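PDB 5N0L: GTP-sensing transcriptional pleiotropic repressor CodY from Clostridioides difficile, which probably senses GTP and branched-chain amino acids, its GAF domain binding isoleucine, and represses transcription in response to nutrient supply. Local coordinates for residues A151-V154 / G155-L159; N137-N140 / D141-V145; T12-I15 / N16-L19. One frame throughout, in Å; residues are numbered along the deposited sequence.

Interaction 1 of 3, residues A151-V154 / G155-L159; sequences ATVV and GLEIL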
ATOM      1  N   ALA A 151       7.576 -17.148  13.142  1.00 17.32           N
ATOM      2  CA  ALA A 151       8.070 -15.797  13.589  1.00 19.29           C
ATOM      3  C   ALA A 151       8.567 -14.937  12.491  1.00 20.43           C
ATOM      4  O   ALA A 151       8.271 -13.724  12.408  1.00 21.44           O
ATOM      5  CB  ALA A 151       9.103 -15.912  14.680  1.00 23.25           C
ATOM      6  N   THR A 152       9.350 -15.513  11.549  1.00 22.25           N
ATOM      7  CA  THR A 152       9.794 -14.801  10.421  1.00 21.46           C
ATOM      8  C   THR A 152       8.615 -14.302   9.538  1.00 20.73           C
ATOM      9  O   THR A 152       8.657 -13.166   9.037  1.00 25.36           O
ATOM     10  CB  THR A 152      10.769 -15.733   9.590  1.00 20.24           C
ATOM     11  OG1 THR A 152      11.906 -15.962  10.422  1.00 24.25           O
ATOM     12  CG2 THR A 152      11.217 -15.087   8.371  1.00 25.08           C
ATOM     13  N   VAL A 153       7.597 -15.129   9.358  1.00 18.15           N
ATOM     14  CA  VAL A 153       6.438 -14.716   8.587  1.00 21.66           C
ATOM     15  C   VAL A 153       5.698 -13.514   9.309  1.00 22.85           C
ATOM     16  O   VAL A 153       5.362 -12.503   8.605  1.00 25.24           O
ATOM     17  CB  VAL A 153       5.461 -15.863   8.403  1.00 26.88           C
ATOM     18  CG1 VAL A 153       4.067 -15.401   7.945  1.00 28.15           C
ATOM     19  CG2 VAL A 153       6.039 -16.776   7.357  1.00 25.27           C
ATOM     20  N   VAL A 154       5.568 -13.609  10.589  1.00 20.92           N
ATOM     21  CA  VAL A 154       4.996 -12.402  11.370  1.00 23.98           C
ATOM     22  C   VAL A 154       5.823 -11.149  11.079  1.00 23.79           C
ATOM     23  O   VAL A 154       5.234 -10.089  10.665  1.00 25.36           O
ATOM     24  CB  VAL A 154       4.841 -12.655  12.872  1.00 21.57           C
ATOM     25  CG1 VAL A 154       4.322 -11.321  13.612  1.00 19.60           C
ATOM     26  CG2 VAL A 154       3.905 -13.784  13.198  1.00 22.71           C
ATOM     27  N   GLY A 155       7.167 -11.272  11.143  1.00 20.07           N
ATOM     28  CA  GLY A 155       8.068 -10.209  10.738  1.00 24.79           C
ATOM     29  C   GLY A 155       7.859  -9.560   9.374  1.00 24.78           C
ATOM     30  O   GLY A 155       7.909  -8.324   9.234  1.00 30.39           O
ATOM     31  N   LEU A 156       7.549 -10.387   8.383  1.00 23.11           N
ATOM     32  CA  LEU A 156       7.288  -9.979   7.053  1.00 24.78           C
ATOM     33  C   LEU A 156       5.986  -9.242   6.925  1.00 25.06           C
ATOM     34  O   LEU A 156       5.790  -8.487   5.965  1.00 26.79           O
ATOM     35  CB  LEU A 156       7.192 -11.183   6.077  1.00 26.85           C
ATOM     36  CG  LEU A 156       8.521 -11.878   5.804  1.00 31.47           C
ATOM     37  CD1 LEU A 156       8.149 -13.094   4.980  1.00 34.36           C
ATOM     38  CD2 LEU A 156       9.473 -11.042   4.985  1.00 38.62           C
ATOM     39  N   GLU A 157       5.081  -9.583   7.822  1.00 23.59           N
ATOM     40  CA  GLU A 157       3.690  -9.088   7.752  0.50 26.86           C
ATOM     41  C   GLU A 157       3.482  -7.851   8.602  1.00 29.69           C
ATOM     42  O   GLU A 157       2.482  -7.141   8.375  1.00 38.87           O
ATOM     43  CB  GLU A 157       2.701 -10.146   8.165  0.50 25.27           C
ATOM     44  CG  GLU A 157       2.569 -11.281   7.171  0.50 23.82           C
ATOM     45  CD  GLU A 157       1.910 -10.925   5.859  0.50 33.82           C
ATOM     46  OE1 GLU A 157       2.258 -11.716   4.952  0.50 35.29           O
ATOM     47  OE2 GLU A 157       1.067  -9.931   5.752  0.50 35.70           O
ATOM     48  N   ILE A 158       4.358  -7.615   9.558  1.00 27.68           N
ATOM     49  CA  ILE A 158       4.302  -6.373  10.338  1.00 37.57           C
ATOM     50  C   ILE A 158       5.096  -5.239   9.679  1.00 51.08           C
ATOM     51  O   ILE A 158       4.649  -4.063   9.641  1.00 52.92           O
ATOM     52  CB  ILE A 158       4.934  -6.519  11.705  1.00 34.71           C
ATOM     53  CG1 ILE A 158       4.140  -7.439  12.552  1.00 40.17           C
ATOM     54  CG2 ILE A 158       4.841  -5.130  12.368  1.00 47.27           C
ATOM     55  CD1 ILE A 158       4.838  -7.694  13.887  1.00 49.82           C
ATOM     56  N   LEU A 159       6.296  -5.650   9.227  1.00 59.86           N
ATOM     57  CA  LEU A 159       7.440  -4.886   8.662  1.00 65.75           C
ATOM     58  C   LEU A 159       7.086  -3.668   7.837  1.00 61.89           C
ATOM     59  O   LEU A 159       7.187  -2.539   8.378  1.00 91.44           O
ATOM     60  CB  LEU A 159       8.339  -5.892   7.878  1.00 67.11           C
ATOM     61  CG  LEU A 159       9.387  -5.683   6.797  1.00 70.04           C
ATOM     62  CD1 LEU A 159      10.138  -7.020   6.568  1.00 66.84           C
ATOM     63  CD2 LEU A 159       8.800  -5.185   5.475  1.00 80.47           C
ATOM     64  OXT LEU A 159       6.700  -3.741   6.666  1.00 68.12           O
TER
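Val154 shows how one residue can serve a helix turn twice, through its carbonyl and through its side chain. Its O accepts two amide hydrogens: Ile158 N lies 2.8 Å from Val154 O and comes nearly along the C=O axis, whereas Glu157 N, 2.9 Å from Val154 O, sits well above the carbonyl plane. The turn thus combines an i+4 with an i+3 bond at one acceptor. In its side chain, CG1 of Val154 lies anti to the backbone N (chi1 177°), which brings it within 3.7 Å of CD1 of Ile158; the two apolar branches cross obliquely.

Gly155 takes part through its backbone alone, giving its N-H to Ala151 O over 3.0 Å in an almost straight bond (172°). One residue on, Leu156 N reaches Thr152 O, and CG of Leu156 lies 3.5 Å from Thr152 O.

The carbonyl of Val153 is held less firmly. Its O receives weak bonds from Leu156 N and Glu157 N, and CG of Glu157 lies 3.4 Å from Val153 O.

All of this belongs to the final turns of helix 141-158. Ala151 and Val154 press on Ile120 of strand 114-122, while Val154 and Ile158 also meet Phe29. Facing other copies, Val153 touches Leu156 of the third subunit and Leu19 of the fourth, so this helix lies between its own sheet and neighbouring subunits.

Interaction 2 of 3, residues N137-N140 / D141-V145; sequences NSFN and DDDLV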
ATOM      1  N   ASN A 137       5.986 -31.901  27.627  1.00 20.20           N
ATOM      2  CA  ASN A 137       6.964 -32.095  26.528  1.00 24.42           C
ATOM      3  C   ASN A 137       7.841 -30.937  26.222  1.00 23.32           C
ATOM      4  O   ASN A 137       7.379 -29.877  25.739  1.00 21.85           O
ATOM      5  CB  ASN A 137       6.237 -32.603  25.268  1.00 23.96           C
ATOM      6  CG  ASN A 137       5.621 -34.031  25.483  1.00 27.65           C
ATOM      7  OD1 ASN A 137       6.353 -35.021  25.807  1.00 29.51           O
ATOM      8  ND2 ASN A 137       4.293 -34.149  25.277  1.00 27.71           N
ATOM      9  N   SER A 138       9.156 -31.138  26.268  1.00 22.93           N
ATOM     10  CA  SER A 138      10.052 -30.188  25.736  1.00 23.46           C
ATOM     11  C   SER A 138       9.887 -30.021  24.223  1.00 22.77           C
ATOM     12  O   SER A 138       9.347 -30.918  23.519  1.00 21.24           O
ATOM     13  CB  SER A 138      11.474 -30.611  26.065  1.00 26.98           C
ATOM     14  OG  SER A 138      11.617 -31.965  25.571  1.00 27.18           O
ATOM     15  N   PHE A 139      10.281 -28.870  23.695  1.00 23.89           N
ATOM     16  CA  PHE A 139      10.279 -28.586  22.274  1.00 22.85           C
ATOM     17  C   PHE A 139      11.518 -29.222  21.682  1.00 25.00           C
ATOM     18  O   PHE A 139      12.549 -29.260  22.301  1.00 30.50           O
ATOM     19  CB  PHE A 139      10.286 -27.101  22.071  1.00 22.08           C
ATOM     20  CG  PHE A 139       8.964 -26.452  22.546  1.00 22.63           C
ATOM     21  CD1 PHE A 139       7.898 -26.502  21.764  1.00 24.86           C
ATOM     22  CD2 PHE A 139       8.857 -25.857  23.786  1.00 25.71           C
ATOM     23  CE1 PHE A 139       6.646 -25.895  22.124  1.00 22.93           C
ATOM     24  CE2 PHE A 139       7.614 -25.246  24.155  1.00 22.13           C
ATOM     25  CZ  PHE A 139       6.534 -25.298  23.326  1.00 22.59           C
ATOM     26  N   ASN A 140      11.383 -29.708  20.479  1.00 23.28           N
ATOM     27  CA  ASN A 140      12.570 -30.300  19.772  1.00 22.88           C
ATOM     28  C   ASN A 140      12.906 -29.420  18.594  1.00 24.39           C
ATOM     29  O   ASN A 140      12.264 -28.325  18.340  1.00 21.32           O
ATOM     30  CB  ASN A 140      12.182 -31.756  19.499  1.00 23.60           C
ATOM     31  CG  ASN A 140      11.066 -31.911  18.482  1.00 24.15           C
ATOM     32  OD1 ASN A 140      10.951 -31.119  17.488  1.00 25.50           O
ATOM     33  ND2 ASN A 140      10.208 -32.937  18.696  1.00 25.75           N
ATOM     34  N   ASP A 141      13.899 -29.738  17.805  1.00 22.16           N
ATOM     35  CA  ASP A 141      14.347 -28.903  16.713  1.00 24.07           C
ATOM     36  C   ASP A 141      13.310 -28.739  15.608  1.00 21.15           C
ATOM     37  O   ASP A 141      13.377 -27.737  14.883  1.00 23.80           O
ATOM     38  CB  ASP A 141      15.678 -29.461  16.080  1.00 24.48           C
ATOM     39  CG  ASP A 141      16.888 -29.271  16.981  1.00 26.19           C
ATOM     40  OD1 ASP A 141      16.755 -28.586  18.023  1.00 27.40           O
ATOM     41  OD2 ASP A 141      18.001 -29.830  16.666  1.00 25.90           O
ATOM     42  N   ASP A 142      12.452 -29.761  15.396  1.00 19.99           N
ATOM     43  CA  ASP A 142      11.380 -29.728  14.422  1.00 21.58           C
ATOM     44  C   ASP A 142      10.386 -28.600  14.900  1.00 20.83           C
ATOM     45  O   ASP A 142       9.915 -27.926  14.036  1.00 21.59           O
ATOM     46  CB  ASP A 142      10.647 -30.994  14.206  1.00 22.18           C
ATOM     47  CG  ASP A 142      11.602 -32.014  13.429  1.00 25.62           C
ATOM     48  OD1 ASP A 142      12.406 -31.540  12.568  1.00 24.88           O
ATOM     49  OD2 ASP A 142      11.454 -33.204  13.619  1.00 33.33           O
ATOM     50  N   ASP A 143      10.118 -28.633  16.154  1.00 19.34           N
ATOM     51  CA  ASP A 143       9.180 -27.549  16.768  1.00 21.71           C
ATOM     52  C   ASP A 143       9.773 -26.173  16.534  1.00 21.84           C
ATOM     53  O   ASP A 143       9.026 -25.199  16.148  1.00 23.20           O
ATOM     54  CB  ASP A 143       9.050 -27.809  18.190  1.00 24.65           C
ATOM     55  CG  ASP A 143       8.283 -29.069  18.519  1.00 22.69           C
ATOM     56  OD1 ASP A 143       7.403 -29.550  17.794  1.00 26.96           O
ATOM     57  OD2 ASP A 143       8.625 -29.622  19.599  1.00 25.38           O
ATOM     58  N   LEU A 144      11.060 -26.046  16.707  1.00 19.70           N
ATOM     59  CA  LEU A 144      11.794 -24.816  16.447  1.00 22.52           C
ATOM     60  C   LEU A 144      11.770 -24.364  15.024  1.00 21.22           C
ATOM     61  O   LEU A 144      11.706 -23.156  14.743  1.00 20.94           O
ATOM     62  CB  LEU A 144      13.196 -24.825  17.056  1.00 23.85           C
ATOM     63  CG  LEU A 144      13.468 -25.040  18.526  1.00 22.57           C
ATOM     64  CD1 LEU A 144      14.955 -24.880  18.951  1.00 27.52           C
ATOM     65  CD2 LEU A 144      12.644 -24.061  19.347  1.00 24.11           C
ATOM     66  N   VAL A 145      11.850 -25.325  14.044  1.00 18.59           N
ATOM     67  CA  VAL A 145      11.725 -24.983  12.682  1.00 19.15           C
ATOM     68  C   VAL A 145      10.373 -24.222  12.516  1.00 18.86           C
ATOM     69  O   VAL A 145      10.351 -23.203  11.805  1.00 21.79           O
ATOM     70  CB  VAL A 145      11.749 -26.200  11.732  1.00 22.09           C
ATOM     71  CG1 VAL A 145      11.324 -25.948  10.312  1.00 21.07           C
ATOM     72  CG2 VAL A 145      13.235 -26.698  11.779  1.00 20.37           C
TER
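Asn140 and Asp143 exchange hydrogen bonds where a loop gives way to a helix, each side chain reaching for the other residue's backbone amide. Asp143 N donates to Asn140 OD1 over 2.9 Å, and Asn140 N returns a bond of 2.9 Å to Asp143 OD2. Both are close to straight, although the second meets the carboxylate on its anti side and somewhat out of its plane. A chi1 of 68° sets CG of Asn140 between its own N and carbonyl carbon, from where OD1 turns back toward the first turn. The backbone bond from Leu144 N to Asn140 O continues into that turn, and Asp141 OD2 makes a hydrogen bond with Ser6 OG of the second subunit.

The same groups also pack against one another. The amide of Asn140 and the carboxylate of Asp143 are stacked, their planes 8° apart, with CG of Asn140 3.5 Å from OD2 of Asp143. Phe139 stands nearly upright to this pair: Asp143 CB lies in the ring plane at its edge, 4.0 Å from CD1 of Phe139. CG of Leu144 lies 3.5 Å from Asn140 O.

Charge adds a further layer. Arg134 makes a cation-pi contact with Phe139 and a long, weak ion pair with Asp143 OD2; Lys11 of the fourth subunit forms another long, weak pair with Asp143 OD1. The N-H of Asn140, these cations and the helix N-terminus probably help to stabilise a negative charge on Asp143.

Reciprocal bonds of this kind define a capping box, with Asn140 as N-cap of helix 141-158. Here it closes the link from strand 125-134 to the last helix of the GAF domain, the side chain of Phe139 about 9 Å from the bound isoleucine.

Interaction 3 of 3, residues T12-I15 / N16-L19; sequences TRKI and NKTL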
ATOM      1  N   THR A  12     -16.772  11.716  21.636  1.00 23.46           N
ATOM      2  CA  THR A  12     -16.110  11.881  20.361  1.00 22.73           C
ATOM      3  C   THR A  12     -14.617  12.019  20.560  1.00 26.65           C
ATOM      4  O   THR A  12     -13.794  11.487  19.765  1.00 24.87           O
ATOM      5  CB  THR A  12     -16.726  13.108  19.636  1.00 27.50           C
ATOM      6  OG1 THR A  12     -18.065  12.766  19.261  1.00 25.37           O
ATOM      7  CG2 THR A  12     -15.966  13.415  18.451  1.00 35.21           C
ATOM      8  N   ARG A  13     -14.205  12.785  21.570  1.00 24.29           N
ATOM      9  CA  ARG A  13     -12.771  13.029  21.789  1.00 25.36           C
ATOM     10  C   ARG A  13     -12.072  11.684  22.201  1.00 24.29           C
ATOM     11  O   ARG A  13     -10.911  11.439  21.806  1.00 27.19           O
ATOM     12  CB  ARG A  13     -12.553  14.136  22.778  1.00 25.86           C
ATOM     13  CG  ARG A  13     -12.572  15.450  22.000  1.00 22.68           C
ATOM     14  CD  ARG A  13     -12.799  16.676  22.954  1.00 22.69           C
ATOM     15  NE  ARG A  13     -12.660  17.862  22.160  1.00 24.46           N
ATOM     16  CZ  ARG A  13     -12.847  19.109  22.665  1.00 29.15           C
ATOM     17  NH1 ARG A  13     -13.127  19.274  23.955  1.00 30.01           N
ATOM     18  NH2 ARG A  13     -12.697  20.179  21.873  1.00 27.14           N
ATOM     19  N   LYS A  14     -12.751  10.851  22.961  1.00 26.35           N
ATOM     20  CA  LYS A  14     -12.243   9.512  23.347  1.00 26.74           C
ATOM     21  C   LYS A  14     -12.110   8.657  22.154  1.00 30.37           C
ATOM     22  O   LYS A  14     -11.022   8.037  21.990  1.00 33.78           O
ATOM     23  CB  LYS A  14     -13.123   8.842  24.364  1.00 33.30           C
ATOM     24  CG  LYS A  14     -12.911   9.320  25.763  1.00 43.54           C
ATOM     25  CD  LYS A  14     -13.638   8.489  26.849  1.00 51.38           C
ATOM     26  CE  LYS A  14     -13.982   9.405  28.034  1.00 61.80           C
ATOM     27  NZ  LYS A  14     -14.165   8.683  29.309  1.00 60.11           N
ATOM     28  N   ILE A  15     -13.142   8.555  21.368  1.00 25.38           N
ATOM     29  CA  ILE A  15     -13.093   7.785  20.128  1.00 27.89           C
ATOM     30  C   ILE A  15     -11.920   8.268  19.258  1.00 31.28           C
ATOM     31  O   ILE A  15     -11.147   7.428  18.750  1.00 29.46           O
ATOM     32  CB  ILE A  15     -14.389   7.817  19.307  1.00 25.93           C
ATOM     33  CG1 ILE A  15     -15.591   7.227  20.047  1.00 27.45           C
ATOM     34  CG2 ILE A  15     -14.241   7.186  17.881  1.00 25.76           C
ATOM     35  CD1 ILE A  15     -15.561   5.762  20.370  1.00 31.05           C
ATOM     36  N   ASN A  16     -11.768   9.597  19.075  1.00 25.79           N
ATOM     37  CA  ASN A  16     -10.780  10.131  18.182  1.00 27.47           C
ATOM     38  C   ASN A  16      -9.379   9.852  18.701  1.00 26.30           C
ATOM     39  O   ASN A  16      -8.446   9.639  17.890  1.00 31.74           O
ATOM     40  CB  ASN A  16     -11.012  11.653  17.896  1.00 25.32           C
ATOM     41  CG  ASN A  16     -12.273  11.905  17.045  1.00 27.95           C
ATOM     42  OD1 ASN A  16     -12.837  10.984  16.384  1.00 25.78           O
ATOM     43  ND2 ASN A  16     -12.714  13.199  17.007  1.00 28.55           N
ATOM     44  N   LYS A  17      -9.222   9.777  20.021  1.00 25.35           N
ATOM     45  CA  LYS A  17      -7.878   9.463  20.591  1.00 28.05           C
ATOM     46  C   LYS A  17      -7.536   8.043  20.188  1.00 32.41           C
ATOM     47  O   LYS A  17      -6.365   7.790  19.821  1.00 35.60           O
ATOM     48  CB  LYS A  17      -7.806   9.609  22.111  1.00 36.13           C
ATOM     49  CG  LYS A  17      -7.664  11.070  22.602  1.00 43.50           C
ATOM     50  CD  LYS A  17      -7.796  11.115  24.122  1.00 57.84           C
ATOM     51  CE  LYS A  17      -8.506  12.400  24.645  1.00 68.53           C
ATOM     52  NZ  LYS A  17      -9.508  12.214  25.754  1.00 82.94           N
ATOM     53  N   THR A  18      -8.515   7.166  20.243  1.00 30.67           N
ATOM     54  CA  THR A  18      -8.299   5.788  19.790  1.00 32.93           C
ATOM     55  C   THR A  18      -7.944   5.725  18.315  1.00 41.50           C
ATOM     56  O   THR A  18      -6.995   4.993  17.919  1.00 43.45           O
ATOM     57  CB  THR A  18      -9.504   4.911  20.120  1.00 28.52           C
ATOM     58  OG1 THR A  18      -9.577   4.803  21.526  1.00 34.19           O
ATOM     59  CG2 THR A  18      -9.354   3.428  19.516  1.00 27.91           C
ATOM     60  N   LEU A  19      -8.671   6.476  17.491  1.00 35.64           N
ATOM     61  CA  LEU A  19      -8.417   6.538  16.038  1.00 38.99           C
ATOM     62  C   LEU A  19      -7.126   7.212  15.643  1.00 50.55           C
ATOM     63  O   LEU A  19      -6.343   6.647  14.866  1.00 46.91           O
ATOM     64  CB  LEU A  19      -9.556   7.233  15.322  1.00 34.79           C
ATOM     65  CG  LEU A  19     -10.824   6.493  15.407  1.00 32.20           C
ATOM     66  CD1 LEU A  19     -11.891   7.370  14.750  1.00 33.57           C
ATOM     67  CD2 LEU A  19     -10.708   5.079  14.714  1.00 34.84           C
TER
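Asn16 N donates to Thr12 O over 2.9 Å, one of the two shortest bonds in this run of helix; Leu19 N to Ile15 O has the same length. Between them the i+4 pattern continues with Lys17 N to Arg13 O and with Thr18 N to Lys14 O, a well-aligned bond (161°) of 3.2 Å. Lys14 O also receives a weak bond from Lys17 N.

The side chains follow the same spacing. Thr12 and Asn16 lie alongside each other and point the same way, CG2 of Thr12 3.6 Å from ND2 of Asn16. The amide of Asn16 folds back on the preceding turn, its CG 3.1 Å from Thr12 O, but ND2 meets that oxygen at too poor an angle for a bond. Ile15 and Leu19 form the apolar counterpart; with CG2 of Ile15 anti to the backbone N, that methyl comes within 3.9 Å of CD1 of Leu19. Lys17 runs its aliphatic part past Arg13 O, CG at 3.4 Å from that oxygen, and its NZ stays 6.8 Å from Lys14 NZ.

Polar ends look elsewhere: Thr12 OG1 bonds to Val8 O, and Arg13 NH2 forms a salt bridge with Glu148 OE2 of the fifth subunit. Tyr149 of the fourth subunit packs on Thr12 and Ile15, while Thr152 of the fifth packs on Asn16 and Leu19.

What results is a regular alpha-helix, 7-22, with Lys14 and Lys17 on its more exposed side and a buried flank of mixed polar and apolar residues: an N-terminal helix that, in this six-chain assembly, packs between other copies.

How the interactions relate
Along the chain the order is interaction 3, interaction 2, interaction 1. The last two share helix 141-158, one at its capped start and the other in its closing turns, with centres about 20 Å apart. Interaction 3 lies on helix 7-22, its centre about 29 Å from that of interaction 1 and 44 Å from that of interaction 2; interactions 2 and 3 lie on opposite sides of the chain's centre. None touches another within the chain, yet all contact the fourth subunit. Well apart within one chain, the first and last helices of this GAF-like domain meet in the assembly, where helix 7-22 of one copy packs on helix 141-158 of another.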